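Local coordinates for protein with a SET domain within carboxy region (Cryptosporidium parvum, PDB 4LDG) that probably acts as a histone H4 lysine methyltransferase through the SET domain of this carboxy-terminal part, though its own activity is not established, at residues 127-130 against 131-135; 114-117 against 118-121; 26-29 against 30-33; 96-99 against 100-104. All coordinates share one frame; numbering follows the deposited sequence. Where two conformers were deposited one is given.

Contact 1: residues 127-130 against 131-135; sequences IYKY and CILNE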
loop_
_atom_site.group_PDB
_atom_site.type_symbol
_atom_site.label_atom_id
_atom_site.label_comp_id
_atom_site.label_asym_id
_atom_site.label_seq_id
_atom_site.Cartn_x
_atom_site.Cartn_y
_atom_site.Cartn_z
ATOM N N ILE A 127 -8.772 -9.853 -6.082
ATOM C CA ILE A 127 -7.645 -9.052 -6.565
ATOM C C ILE A 127 -6.769 -8.487 -5.431
ATOM O O ILE A 127 -5.540 -8.550 -5.502
ATOM C CB ILE A 127 -8.145 -7.899 -7.474
ATOM C CG1 ILE A 127 -8.892 -8.474 -8.691
ATOM C CG2 ILE A 127 -6.987 -7.004 -7.932
ATOM C CD1 ILE A 127 -8.023 -9.333 -9.599
ATOM N N TYR A 128 -7.381 -7.960 -4.387
ATOM C CA TYR A 128 -6.631 -7.426 -3.258
ATOM C C TYR A 128 -5.773 -8.485 -2.575
ATOM O O TYR A 128 -4.577 -8.295 -2.336
ATOM C CB TYR A 128 -7.620 -6.806 -2.247
ATOM C CG TYR A 128 -8.329 -5.553 -2.756
ATOM C CD1 TYR A 128 -7.744 -4.715 -3.686
ATOM C CD2 TYR A 128 -9.575 -5.207 -2.279
ATOM C CE1 TYR A 128 -8.373 -3.581 -4.111
ATOM C CE2 TYR A 128 -10.230 -4.075 -2.723
ATOM C CZ TYR A 128 -9.610 -3.248 -3.625
ATOM O OH TYR A 128 -10.268 -2.100 -4.082
ATOM N N LYS A 129 -6.397 -9.610 -2.284
ATOM C CA LYS A 129 -5.706 -10.758 -1.728
ATOM C C LYS A 129 -4.522 -11.147 -2.603
ATOM O O LYS A 129 -3.412 -11.358 -2.105
ATOM C CB LYS A 129 -6.679 -11.927 -1.581
ATOM C CG LYS A 129 -6.065 -13.168 -0.960
ATOM C CD LYS A 129 -7.111 -14.152 -0.445
ATOM C CE LYS A 129 -6.419 -15.444 -0.076
ATOM N NZ LYS A 129 -7.239 -16.393 0.750
ATOM N N TYR A 130 -4.737 -11.211 -3.910
ATOM C CA TYR A 130 -3.637 -11.539 -4.803
ATOM C C TYR A 130 -2.512 -10.505 -4.731
ATOM O O TYR A 130 -1.348 -10.869 -4.715
ATOM C CB TYR A 130 -4.129 -11.699 -6.246
ATOM C CG TYR A 130 -3.074 -12.234 -7.197
ATOM C CD1 TYR A 130 -2.925 -13.615 -7.414
ATOM C CD2 TYR A 130 -2.237 -11.374 -7.876
ATOM C CE1 TYR A 130 -1.987 -14.108 -8.287
ATOM C CE2 TYR A 130 -1.270 -11.851 -8.743
ATOM C CZ TYR A 130 -1.145 -13.222 -8.940
ATOM O OH TYR A 130 -0.178 -13.685 -9.802
ATOM N N CYS A 131 -2.844 -9.216 -4.743
ATOM C CA CYS A 131 -1.794 -8.159 -4.670
ATOM C C CYS A 131 -1.038 -8.196 -3.331
ATOM O O CYS A 131 0.184 -8.049 -3.276
ATOM C CB CYS A 131 -2.392 -6.784 -4.859
ATOM S SG CYS A 131 -3.208 -6.501 -6.439
ATOM N N ILE A 132 -1.765 -8.425 -2.249
ATOM C CA ILE A 132 -1.128 -8.482 -0.945
ATOM C C ILE A 132 -0.070 -9.581 -0.911
ATOM O O ILE A 132 1.055 -9.353 -0.481
ATOM C CB ILE A 132 -2.144 -8.709 0.184
ATOM C CG1 ILE A 132 -2.958 -7.445 0.379
ATOM C CG2 ILE A 132 -1.406 -9.013 1.491
ATOM C CD1 ILE A 132 -4.138 -7.606 1.302
ATOM N N LEU A 133 -0.438 -10.773 -1.377
ATOM C CA LEU A 133 0.420 -11.952 -1.215
ATOM C C LEU A 133 1.520 -12.065 -2.264
ATOM O O LEU A 133 2.544 -12.665 -1.990
ATOM C CB LEU A 133 -0.428 -13.221 -1.195
ATOM C CG LEU A 133 -1.266 -13.399 0.073
ATOM C CD1 LEU A 133 -2.283 -14.486 -0.096
ATOM C CD2 LEU A 133 -0.384 -13.696 1.275
ATOM N N ASN A 134 1.326 -11.492 -3.447
ATOM C CA ASN A 134 2.368 -11.515 -4.486
ATOM C C ASN A 134 3.094 -10.181 -4.628
ATOM O O ASN A 134 3.794 -9.972 -5.592
ATOM C CB ASN A 134 1.746 -11.927 -5.831
ATOM C CG ASN A 134 1.191 -13.321 -5.781
ATOM O OD1 ASN A 134 1.940 -14.280 -5.622
ATOM N ND2 ASN A 134 -0.126 -13.450 -5.870
ATOM N N GLU A 135 2.888 -9.273 -3.673
ATOM C CA GLU A 135 3.625 -8.006 -3.589
ATOM C C GLU A 135 3.390 -7.101 -4.783
ATOM O O GLU A 135 4.317 -6.501 -5.294
ATOM C CB GLU A 135 5.132 -8.238 -3.408
ATOM C CG GLU A 135 5.518 -9.087 -2.209
ATOM C CD GLU A 135 5.520 -8.334 -0.885
ATOM O OE1 GLU A 135 5.205 -7.114 -0.850
ATOM O OE2 GLU A 135 5.844 -8.968 0.146
#

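Contact 2: residues 114-117 against 118-121; sequences LPIY and NYSE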
loop_
_atom_site.group_PDB
_atom_site.type_symbol
_atom_site.label_atom_id
_atom_site.label_comp_id
_atom_site.label_asym_id
_atom_site.label_seq_id
_atom_site.Cartn_x
_atom_site.Cartn_y
_atom_site.Cartn_z
ATOM N N LEU A 114 -6.112 -3.730 -15.653
ATOM C CA LEU A 114 -7.513 -3.368 -15.905
ATOM C C LEU A 114 -8.101 -2.599 -14.727
ATOM O O LEU A 114 -7.731 -2.845 -13.604
ATOM C CB LEU A 114 -8.368 -4.612 -16.124
ATOM C CG LEU A 114 -8.148 -5.457 -17.379
ATOM C CD1 LEU A 114 -8.983 -6.735 -17.311
ATOM C CD2 LEU A 114 -8.491 -4.655 -18.630
ATOM N N PRO A 115 -9.047 -1.680 -14.980
ATOM C CA PRO A 115 -9.801 -1.084 -13.877
ATOM C C PRO A 115 -10.488 -2.168 -13.087
ATOM O O PRO A 115 -10.849 -3.189 -13.658
ATOM C CB PRO A 115 -10.864 -0.240 -14.588
ATOM C CG PRO A 115 -10.318 0.027 -15.944
ATOM C CD PRO A 115 -9.510 -1.191 -16.294
ATOM N N ILE A 116 -10.669 -1.955 -11.787
ATOM C CA ILE A 116 -11.419 -2.866 -10.970
ATOM C C ILE A 116 -12.553 -2.225 -10.162
ATOM O O ILE A 116 -13.214 -2.906 -9.381
ATOM C CB ILE A 116 -10.480 -3.664 -10.034
ATOM C CG1 ILE A 116 -9.915 -2.789 -8.925
ATOM C CG2 ILE A 116 -9.362 -4.330 -10.836
ATOM C CD1 ILE A 116 -9.099 -3.594 -7.940
ATOM N N TYR A 117 -12.811 -0.936 -10.352
ATOM C CA TYR A 117 -13.897 -0.297 -9.614
ATOM C C TYR A 117 -15.242 -0.828 -10.116
ATOM O O TYR A 117 -16.249 -0.687 -9.441
ATOM C CB TYR A 117 -13.848 1.245 -9.718
ATOM C CG TYR A 117 -13.878 1.812 -11.123
ATOM C CD1 TYR A 117 -12.689 2.121 -11.787
ATOM C CD2 TYR A 117 -15.086 2.053 -11.786
ATOM C CE1 TYR A 117 -12.687 2.647 -13.076
ATOM C CE2 TYR A 117 -15.104 2.591 -13.077
ATOM C CZ TYR A 117 -13.892 2.885 -13.718
ATOM O OH TYR A 117 -13.863 3.404 -15.005
ATOM N N ASN A 118 -15.242 -1.448 -11.293
ATOM C CA ASN A 118 -16.444 -2.064 -11.842
ATOM C C ASN A 118 -16.654 -3.526 -11.413
ATOM O O ASN A 118 -17.661 -4.132 -11.753
ATOM C CB ASN A 118 -16.418 -1.955 -13.372
ATOM C CG ASN A 118 -15.133 -2.503 -13.982
ATOM O OD1 ASN A 118 -14.034 -2.206 -13.523
ATOM N ND2 ASN A 118 -15.265 -3.307 -14.999
ATOM N N TYR A 119 -15.717 -4.082 -10.655
ATOM C CA TYR A 119 -15.795 -5.476 -10.226
ATOM C C TYR A 119 -16.645 -5.576 -8.986
ATOM O O TYR A 119 -16.658 -4.653 -8.168
ATOM C CB TYR A 119 -14.414 -6.019 -9.838
ATOM C CG TYR A 119 -13.455 -6.315 -10.950
ATOM C CD1 TYR A 119 -13.676 -5.869 -12.244
ATOM C CD2 TYR A 119 -12.312 -7.050 -10.701
ATOM C CE1 TYR A 119 -12.773 -6.151 -13.252
ATOM C CE2 TYR A 119 -11.409 -7.343 -11.707
ATOM C CZ TYR A 119 -11.623 -6.875 -12.974
ATOM O OH TYR A 119 -10.730 -7.144 -13.994
ATOM N N SER A 120 -17.326 -6.710 -8.812
ATOM C CA SER A 120 -18.131 -6.957 -7.608
ATOM C C SER A 120 -17.222 -7.046 -6.403
ATOM O O SER A 120 -16.003 -7.197 -6.540
ATOM C CB SER A 120 -18.853 -8.287 -7.725
ATOM O OG SER A 120 -17.869 -9.301 -7.803
ATOM N N GLU A 121 -17.813 -6.975 -5.218
ATOM C CA GLU A 121 -17.063 -7.069 -3.960
ATOM C C GLU A 121 -16.240 -8.341 -3.912
ATOM O O GLU A 121 -15.062 -8.287 -3.661
ATOM C CB GLU A 121 -18.000 -6.966 -2.753
ATOM C CG GLU A 121 -18.515 -5.540 -2.557
ATOM C CD GLU A 121 -17.381 -4.524 -2.343
ATOM O OE1 GLU A 121 -16.335 -4.892 -1.759
ATOM O OE2 GLU A 121 -17.508 -3.354 -2.766
#

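Contact 3: residues 26-29 against 30-33; sequences DLYS and KIPY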
loop_
_atom_site.group_PDB
_atom_site.type_symbol
_atom_site.label_atom_id
_atom_site.label_comp_id
_atom_site.label_asym_id
_atom_site.label_seq_id
_atom_site.Cartn_x
_atom_site.Cartn_y
_atom_site.Cartn_z
ATOM N N ASP A 26 11.803 0.449 -9.262
ATOM C CA ASP A 26 10.490 -0.140 -9.556
ATOM C C ASP A 26 9.857 0.594 -10.719
ATOM O O ASP A 26 9.380 -0.025 -11.677
ATOM C CB ASP A 26 9.541 -0.057 -8.350
ATOM C CG ASP A 26 8.232 -0.815 -8.577
ATOM O OD1 ASP A 26 8.304 -1.984 -9.025
ATOM O OD2 ASP A 26 7.138 -0.252 -8.295
ATOM N N LEU A 27 9.874 1.922 -10.634
ATOM C CA LEU A 27 9.326 2.756 -11.701
ATOM C C LEU A 27 10.021 2.410 -13.024
ATOM O O LEU A 27 9.345 2.115 -14.004
ATOM C CB LEU A 27 9.499 4.243 -11.397
ATOM C CG LEU A 27 8.564 5.308 -11.999
ATOM C CD1 LEU A 27 9.370 6.509 -12.431
ATOM C CD2 LEU A 27 7.740 4.840 -13.177
ATOM N N TYR A 28 11.356 2.404 -13.038
ATOM C CA TYR A 28 12.104 2.077 -14.261
ATOM C C TYR A 28 11.689 0.748 -14.885
ATOM O O TYR A 28 11.642 0.633 -16.108
ATOM C CB TYR A 28 13.620 2.011 -14.010
ATOM C CG TYR A 28 14.337 3.322 -13.787
ATOM C CD1 TYR A 28 13.689 4.555 -13.917
ATOM C CD2 TYR A 28 15.701 3.330 -13.476
ATOM C CE1 TYR A 28 14.375 5.750 -13.711
ATOM C CE2 TYR A 28 16.389 4.516 -13.271
ATOM C CZ TYR A 28 15.721 5.720 -13.393
ATOM O OH TYR A 28 16.404 6.897 -13.201
ATOM N N SER A 29 11.412 -0.247 -14.049
ATOM C CA SER A 29 11.031 -1.574 -14.529
ATOM C C SER A 29 9.651 -1.614 -15.180
ATOM O O SER A 29 9.360 -2.517 -15.951
ATOM C CB SER A 29 11.093 -2.586 -13.388
ATOM O OG SER A 29 12.419 -3.058 -13.229
ATOM N N LYS A 30 8.811 -0.634 -14.876
ATOM C CA LYS A 30 7.454 -0.560 -15.435
ATOM C C LYS A 30 7.328 0.406 -16.632
ATOM O O LYS A 30 6.276 0.459 -17.282
ATOM C CB LYS A 30 6.480 -0.156 -14.325
ATOM C CG LYS A 30 6.313 -1.225 -13.237
ATOM C CD LYS A 30 5.691 -0.664 -11.968
ATOM C CE LYS A 30 5.416 -1.764 -10.949
ATOM N NZ LYS A 30 4.588 -1.284 -9.796
ATOM N N ILE A 31 8.391 1.159 -16.924
ATOM C CA ILE A 31 8.361 2.136 -18.026
ATOM C C ILE A 31 7.966 1.523 -19.378
ATOM O O ILE A 31 7.079 2.062 -20.037
ATOM C CB ILE A 31 9.676 2.969 -18.119
ATOM C CG1 ILE A 31 9.741 3.923 -16.907
ATOM C CG2 ILE A 31 9.746 3.760 -19.427
ATOM C CD1 ILE A 31 10.817 4.991 -16.945
ATOM N N PRO A 32 8.592 0.394 -19.780
ATOM C CA PRO A 32 8.202 -0.230 -21.047
ATOM C C PRO A 32 6.697 -0.537 -21.123
ATOM O O PRO A 32 6.084 -0.375 -22.184
ATOM C CB PRO A 32 9.012 -1.536 -21.062
ATOM C CG PRO A 32 10.124 -1.323 -20.092
ATOM C CD PRO A 32 9.525 -0.461 -19.028
ATOM N N TYR A 33 6.114 -0.971 -20.005
ATOM C CA TYR A 33 4.673 -1.196 -19.938
ATOM C C TYR A 33 3.890 0.121 -20.006
ATOM O O TYR A 33 2.893 0.195 -20.711
ATOM C CB TYR A 33 4.283 -2.022 -18.694
ATOM C CG TYR A 33 2.795 -2.013 -18.406
ATOM C CD1 TYR A 33 1.949 -2.986 -18.933
ATOM C CD2 TYR A 33 2.228 -1.011 -17.627
ATOM C CE1 TYR A 33 0.586 -2.962 -18.684
ATOM C CE2 TYR A 33 0.870 -0.976 -17.377
ATOM C CZ TYR A 33 0.051 -1.951 -17.900
ATOM O OH TYR A 33 -1.300 -1.908 -17.639
#

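Contact 4: residues 96-99 against 100-104; sequences SEIS and IIEAT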
loop_
_atom_site.group_PDB
_atom_site.type_symbol
_atom_site.label_atom_id
_atom_site.label_comp_id
_atom_site.label_asym_id
_atom_site.label_seq_id
_atom_site.Cartn_x
_atom_site.Cartn_y
_atom_site.Cartn_z
ATOM N N SER A 96 -10.654 -21.666 -10.919
ATOM C CA SER A 96 -11.456 -20.813 -11.805
ATOM C C SER A 96 -11.285 -19.279 -11.558
ATOM O O SER A 96 -11.778 -18.494 -12.346
ATOM C CB SER A 96 -12.913 -21.196 -11.690
ATOM O OG SER A 96 -13.348 -20.956 -10.361
ATOM N N GLU A 97 -10.581 -18.858 -10.502
ATOM C CA GLU A 97 -10.294 -17.429 -10.283
ATOM C C GLU A 97 -9.117 -16.951 -11.128
ATOM O O GLU A 97 -8.890 -15.758 -11.294
ATOM C CB GLU A 97 -10.019 -17.141 -8.804
ATOM C CG GLU A 97 -11.233 -17.383 -7.926
ATOM C CD GLU A 97 -10.989 -17.156 -6.428
ATOM O OE1 GLU A 97 -9.840 -16.844 -6.021
ATOM O OE2 GLU A 97 -11.976 -17.265 -5.641
ATOM N N ILE A 98 -8.364 -17.898 -11.673
ATOM C CA ILE A 98 -7.103 -17.567 -12.291
ATOM C C ILE A 98 -7.243 -16.738 -13.555
ATOM O O ILE A 98 -6.417 -15.867 -13.803
ATOM C CB ILE A 98 -6.238 -18.825 -12.491
ATOM C CG1 ILE A 98 -5.306 -18.947 -11.292
ATOM C CG2 ILE A 98 -5.407 -18.776 -13.771
ATOM C CD1 ILE A 98 -4.324 -17.805 -11.148
ATOM N N SER A 99 -8.293 -16.975 -14.328
ATOM C CA SER A 99 -8.489 -16.256 -15.579
ATOM C C SER A 99 -8.606 -14.741 -15.391
ATOM O O SER A 99 -7.919 -13.985 -16.071
ATOM C CB SER A 99 -9.717 -16.790 -16.296
ATOM O OG SER A 99 -9.554 -18.172 -16.494
ATOM N N ILE A 100 -9.477 -14.316 -14.478
ATOM C CA ILE A 100 -9.711 -12.896 -14.237
ATOM C C ILE A 100 -8.467 -12.248 -13.661
ATOM O O ILE A 100 -8.169 -11.088 -13.982
ATOM C CB ILE A 100 -10.872 -12.653 -13.246
ATOM C CG1 ILE A 100 -12.207 -13.142 -13.836
ATOM C CG2 ILE A 100 -10.985 -11.167 -12.900
ATOM C CD1 ILE A 100 -12.551 -12.514 -15.171
ATOM N N ILE A 101 -7.744 -12.990 -12.818
ATOM C CA ILE A 101 -6.544 -12.456 -12.193
ATOM C C ILE A 101 -5.483 -12.172 -13.231
ATOM O O ILE A 101 -4.908 -11.099 -13.216
ATOM C CB ILE A 101 -6.002 -13.405 -11.122
ATOM C CG1 ILE A 101 -6.919 -13.382 -9.903
ATOM C CG2 ILE A 101 -4.603 -13.017 -10.706
ATOM C CD1 ILE A 101 -6.632 -14.483 -8.907
ATOM N N GLU A 102 -5.246 -13.107 -14.161
ATOM C CA GLU A 102 -4.180 -12.937 -15.132
ATOM C C GLU A 102 -4.514 -11.877 -16.171
ATOM O O GLU A 102 -3.614 -11.242 -16.709
ATOM C CB GLU A 102 -3.856 -14.260 -15.827
ATOM C CG GLU A 102 -3.405 -15.330 -14.859
ATOM C CD GLU A 102 -2.277 -16.192 -15.393
ATOM O OE1 GLU A 102 -2.554 -16.912 -16.376
ATOM O OE2 GLU A 102 -1.153 -16.179 -14.807
ATOM N N ALA A 103 -5.804 -11.688 -16.446
ATOM C CA ALA A 103 -6.234 -10.584 -17.287
ATOM C C ALA A 103 -6.172 -9.256 -16.535
ATOM O O ALA A 103 -5.883 -8.227 -17.125
ATOM C CB ALA A 103 -7.641 -10.807 -17.786
ATOM N N THR A 104 -6.457 -9.268 -15.246
ATOM C CA THR A 104 -6.538 -8.018 -14.501
ATOM C C THR A 104 -5.150 -7.502 -14.162
ATOM O O THR A 104 -4.906 -6.308 -14.233
ATOM C CB THR A 104 -7.379 -8.206 -13.240
ATOM O OG1 THR A 104 -8.707 -8.605 -13.633
ATOM C CG2 THR A 104 -7.437 -6.924 -12.411
#

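Contact 1: residues 127-130 against 131-135
Residues I127 to L133 keep alpha-helical geometry, and the amides of C131, I132, L133 and N134 each bond to the carbonyl four residues earlier, the shortest from I132 N to Y128 O at 2.8 Å and the longest from L133 N to K129 O at 3.1 Å. The side chain of N134 adds to the last of the four, N134 N to Y130 O. Its CG stands beside its own backbone N (chi1 -63°), which brings ND2 within 3.1 Å of Y130 O, so that one carbonyl oxygen accepts both the main-chain and the amide nitrogen, from opposite faces of its plane. The ND2 bond is the more bent, 136° at the hydrogen. The same nitrogen hovers over the centre of the Y130 ring, 3.0 Å above its plane, with amide and ring planes 47° apart. Outside the helix, N134 ND2 also bonds to S91 OG, N134 OD1 to the backbone N of K88, and Y130 OH to S87 OG, which together hold the amide and the phenol in place. Just beyond, E135 takes a positive phi and closes the C-terminal end of helix 121-134 as a Schellman motif. Elsewhere the helix lies on beta-strands of the SET domain: Y128 and I132 pack on F163, L235 and F244. Along the flank, the extended K129 runs side by side with L133, its CG 4.1 Å from L133 CD1. The CG2 methyl of I127 rests 4.1 Å from C131 SG, one turn along the buried side, where C131 also packs on F163.

Contact 2: residues 114-117 against 118-121
The backbone amide of Y119 bonds to I116 O, with N to O at 3.0 Å and 162° at the hydrogen, and so closes a four-residue turn. The donor sits well above the carbonyl plane rather than on a lone pair, a tilt that accompanies the reversal of the chain. The turn also folds the Y119 side chain back over the residues that open it. A chi1 of -74° points CG opposite the carbonyl carbon, and the phenol ring turns one face to I116. The CA of I116 lies 4.0 Å from the ring centroid and only 13° off the ring normal, a CH-pi contact. Over that same face the I116 CG2 methyl comes 3.7 Å from Y119 CE2, while the longer branch of I116 leads away to pack on I127 and Y128. Farther along the ring, P115 O approaches Y119 CE1 obliquely at 3.6 Å. The phenol end reaches L114, whose side chain it crosses at about a right angle, with L114 CD1 3.8 Å from Y119 OH. That hydroxyl has its polar partner in T104, on helix 98-104, whose I100 also touches the ring; K124 and I127 of helix 121-134 are further neighbours. Y117, by contrast, lies at the surface, where its side chain touches D161. Past the turn, the OG of S120 bonds weakly to W123 N. I116 to Y119 form a type I beta turn, which leads into helix 121-134, with S120 at its N-cap.

Contact 3: residues 26-29 against 30-33
D26 and K30 meet one turn apart on the more enclosed side of helix 15-36, where K30 and L27 are buried. In the D26 conformer described here, K30 NZ reaches D26 OD2 at 3.1 Å on the syn side of the carboxylate, forming a salt bridge. The lysine chain is fully extended beyond CG and passes close to the D26 backbone, its CG 3.6 Å from D26 O, while V111 touches it from outside the helix. The K30 amide is held at the same time, by L27 O at 2.9 Å and more weakly by D26 O. L27 also touches C139. Y28, S29 and P32 face solvent instead. There Y28 CD1 lies 4.2 Å from I31 CD1, the two side chains running side by side. The amide of I31 bonds only weakly to Y28 O. The helix is kinked at P32, consistent with the proline's lack of an N-H; Y33 N also has no bond to the turn before. In this conformer the carboxylate of D26 would probably favour a charged ammonium on buried K30, though a second conformer of D26 makes this less certain.

Contact 4: residues 96-99 against 100-104
I98 O takes the amide of E102 at 3.0 Å, and S99 O takes that of A103 at 3.1 Å, two regular alpha-helical bonds that satisfy both carbonyls. The turn before them is slacker: I101 N reaches E97 O only weakly, at 3.4 Å. At the other end I100 O is gripped twice by one residue. T104 gives it the backbone N at 2.8 Å and the hydroxyl OG1 at 2.6 Å, and the two donors arrive from opposite faces of the carbonyl plane. The hydroxyl is folded back along the helix (chi1 -61°) and has a second partner in the phenol of Y119, while the T104 backbone continues its bonding to H113 and L114. Helix 98-104 is short and amphipathic, and its apolar side lies on helix 121-134: I101 packs on I126 and Y130, and I100 on W123. The CD1 methyl of I101 also lies 3.5 Å from the weakly bonded E97 O. The carboxylate of E97 turns elsewhere, with OE1 accepting from the backbone N of G93, and this side chain lies about 6 Å from a bound malonate ion, probably taken from the crystallisation liquor. On the outer flank the side chains of I98 and E102 slant across one another, the CG2 methyl of I98 4.1 Å from E102 CG. That CG also lies close to I98 O before the glutamate chain bends, and the E102 side chain touches M107 as well.

Contacts 1, 2 and 4 form one cluster, made of helix 121-134, loop 114-121 and helix 98-104, with centres 13 to 15 Å apart, whereas contact 3 stands alone on helix 15-36, about 19 to 24 Å from the others between centres and touching none. In the cluster, contact 1 meets contact 4 where Y130 CE1 lies 3.7 Å from I101 CG2. Contact 2 touches both: I116 CD1 packs 3.9 Å from Y128 CE1, and Y119 OH probably bonds to T104 OG1 at 2.5 Å. Contact 1 carries this cluster onto the SET-domain strands. The malonate ion lies about 6 Å from the E97 side chain of contact 4.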